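Long-range contact in protein osa (PDB 4O7K), which suppresses the oncogenicity of Agrobacterium tumefaciens and is a plasmid fertility inhibition factor of the ParB/Srx superfamily: residues P29-P33 with A152-V156. The protein carries 1 engineered substitution. Coordinates in Å, arbitrary orientation, origin at the centre of the assembly. Numbering follows the deposited sequence.
Sequences PLELP and AVFPV
V153 packs against the loop 29-33, its side chain overlapping both L30 and P33. It belongs to an edge strand, 153-158, of a three-stranded antiparallel sheet; the loop, coming from helix 4-24 and leading into strand 34-35 of the five-stranded mixed sheet, passes along that edge. Build 29-33 in an irregular, polyproline II-like conformation, phi between -99° and -62° and psi between 120° and 161°. A152, just before the strand, has alpha-region angles (-66/-46); the chain is extended from V153 on. The two segments run in the same general sense, 41° apart, with CA of E31 6.0 Å from CA of A152 and CA of P33 6.2 Å from CA of F154.

The t rotamer of V153 turns CG2 to CB of L30 (3.7 Å) and CG1 to CD of P33 (3.7 Å). Between them, O of E31 sits 3.6 Å from CB of V153 and 3.8 Å from CB of A152. The P33 ring continues along the strand, placing CG 4.2 Å from CD of P155, while W45 and Y70 also receive these two prolines. F154 points away from the loop, its chi1 at p, and packs edge-to-face with F76. Backbone hydrogen bonds join A152 to G73, F154 to V71 and V156 to V69, so V153 offers its amide to the loop side. The loop stands too far off for direct strand pairing, and a water bridges the gap: it donates to O of E31 at 2.6 Å and accepts from N of V153 at 3.2 Å.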
loop_
_atom_site.group_PDB
_atom_site.type_symbol
_atom_site.label_atom_id
_atom_site.label_comp_id
_atom_site.label_asym_id
_atom_site.label_seq_id
_atom_site.Cartn_x
_atom_site.Cartn_y
_atom_site.Cartn_z
ATOM N N PRO A 29 -7.887 9.944 13.589
ATOM C CA PRO A 29 -7.829 10.346 12.179
ATOM C C PRO A 29 -6.425 10.155 11.594
ATOM O O PRO A 29 -5.436 10.546 12.215
ATOM C CB PRO A 29 -8.219 11.832 12.228
ATOM C CG PRO A 29 -7.794 12.277 13.581
ATOM C CD PRO A 29 -8.057 11.099 14.485
ATOM N N LEU A 30 -6.337 9.533 10.424
ATOM C CA LEU A 30 -5.050 9.371 9.759
ATOM C C LEU A 30 -4.914 10.447 8.682
ATOM O O LEU A 30 -5.902 11.063 8.292
ATOM C CB LEU A 30 -4.910 7.965 9.159
ATOM C CG LEU A 30 -4.711 6.821 10.164
ATOM C CD1 LEU A 30 -4.610 5.448 9.467
ATOM C CD2 LEU A 30 -3.479 7.074 11.032
ATOM N N GLU A 31 -3.689 10.703 8.238
ATOM C CA GLU A 31 -3.475 11.565 7.086
ATOM C C GLU A 31 -3.846 10.820 5.804
ATOM O O GLU A 31 -3.265 9.783 5.480
ATOM C CB GLU A 31 -2.023 12.055 7.026
ATOM C CG GLU A 31 -1.555 12.753 8.294
ATOM C CD GLU A 31 -0.877 14.078 8.013
ATOM O OE1 GLU A 31 -0.439 14.283 6.860
ATOM O OE2 GLU A 31 -0.791 14.918 8.939
ATOM N N LEU A 32 -4.811 11.375 5.080
ATOM C CA LEU A 32 -5.329 10.805 3.841
ATOM C C LEU A 32 -4.597 11.295 2.595
ATOM O O LEU A 32 -4.151 12.452 2.533
ATOM C CB LEU A 32 -6.818 11.139 3.690
ATOM C CG LEU A 32 -7.899 10.367 4.459
ATOM C CD1 LEU A 32 -7.730 10.482 5.947
ATOM C CD2 LEU A 32 -9.303 10.825 4.065
ATOM N N PRO A 33 -4.493 10.427 1.575
ATOM C CA PRO A 33 -4.041 10.939 0.278
ATOM C C PRO A 33 -5.035 11.986 -0.231
ATOM O O PRO A 33 -6.222 11.889 0.066
ATOM C CB PRO A 33 -4.005 9.696 -0.621
ATOM C CG PRO A 33 -4.803 8.652 0.090
ATOM C CD PRO A 33 -4.712 8.971 1.565
ATOM N N ALA A 152 1.006 7.185 5.888
ATOM C CA ALA A 152 -0.046 6.680 6.779
ATOM C C ALA A 152 -1.121 5.873 6.053
ATOM O O ALA A 152 -1.543 4.799 6.514
ATOM C CB ALA A 152 -0.693 7.839 7.522
ATOM N N VAL A 153 -1.568 6.419 4.928
ATOM C CA VAL A 153 -2.616 5.817 4.109
ATOM C C VAL A 153 -2.220 5.980 2.647
ATOM O O VAL A 153 -1.698 7.027 2.242
ATOM C CB VAL A 153 -4.009 6.471 4.375
ATOM C CG1 VAL A 153 -5.087 5.872 3.474
ATOM C CG2 VAL A 153 -4.409 6.322 5.836
ATOM N N PHE A 154 -2.430 4.935 1.852
ATOM C CA PHE A 154 -2.188 5.043 0.431
ATOM C C PHE A 154 -3.173 4.146 -0.310
ATOM O O PHE A 154 -3.703 3.193 0.265
ATOM C CB PHE A 154 -0.719 4.709 0.088
ATOM C CG PHE A 154 -0.210 3.412 0.680
ATOM C CD1 PHE A 154 -0.427 2.209 0.033
ATOM C CD2 PHE A 154 0.533 3.416 1.850
ATOM C CE1 PHE A 154 0.055 1.020 0.558
ATOM C CE2 PHE A 154 1.027 2.234 2.383
ATOM C CZ PHE A 154 0.788 1.032 1.740
ATOM N N PRO A 155 -3.451 4.470 -1.575
ATOM C CA PRO A 155 -4.357 3.630 -2.362
ATOM C C PRO A 155 -3.638 2.434 -2.981
ATOM O O PRO A 155 -2.436 2.512 -3.255
ATOM C CB PRO A 155 -4.869 4.573 -3.453
ATOM C CG PRO A 155 -3.861 5.673 -3.540
ATOM C CD PRO A 155 -3.014 5.671 -2.307
ATOM N N VAL A 156 -4.378 1.353 -3.180
ATOM C CA VAL A 156 -3.890 0.190 -3.912
ATOM C C VAL A 156 -5.010 -0.245 -4.846
ATOM O O VAL A 156 -6.160 0.178 -4.687
ATOM C CB VAL A 156 -3.483 -0.976 -2.987
ATOM C CG1 VAL A 156 -2.284 -0.604 -2.122
ATOM C CG2 VAL A 156 -4.664 -1.414 -2.119
HETATM O O HOH W 1 -1.372 9.357 3.746
#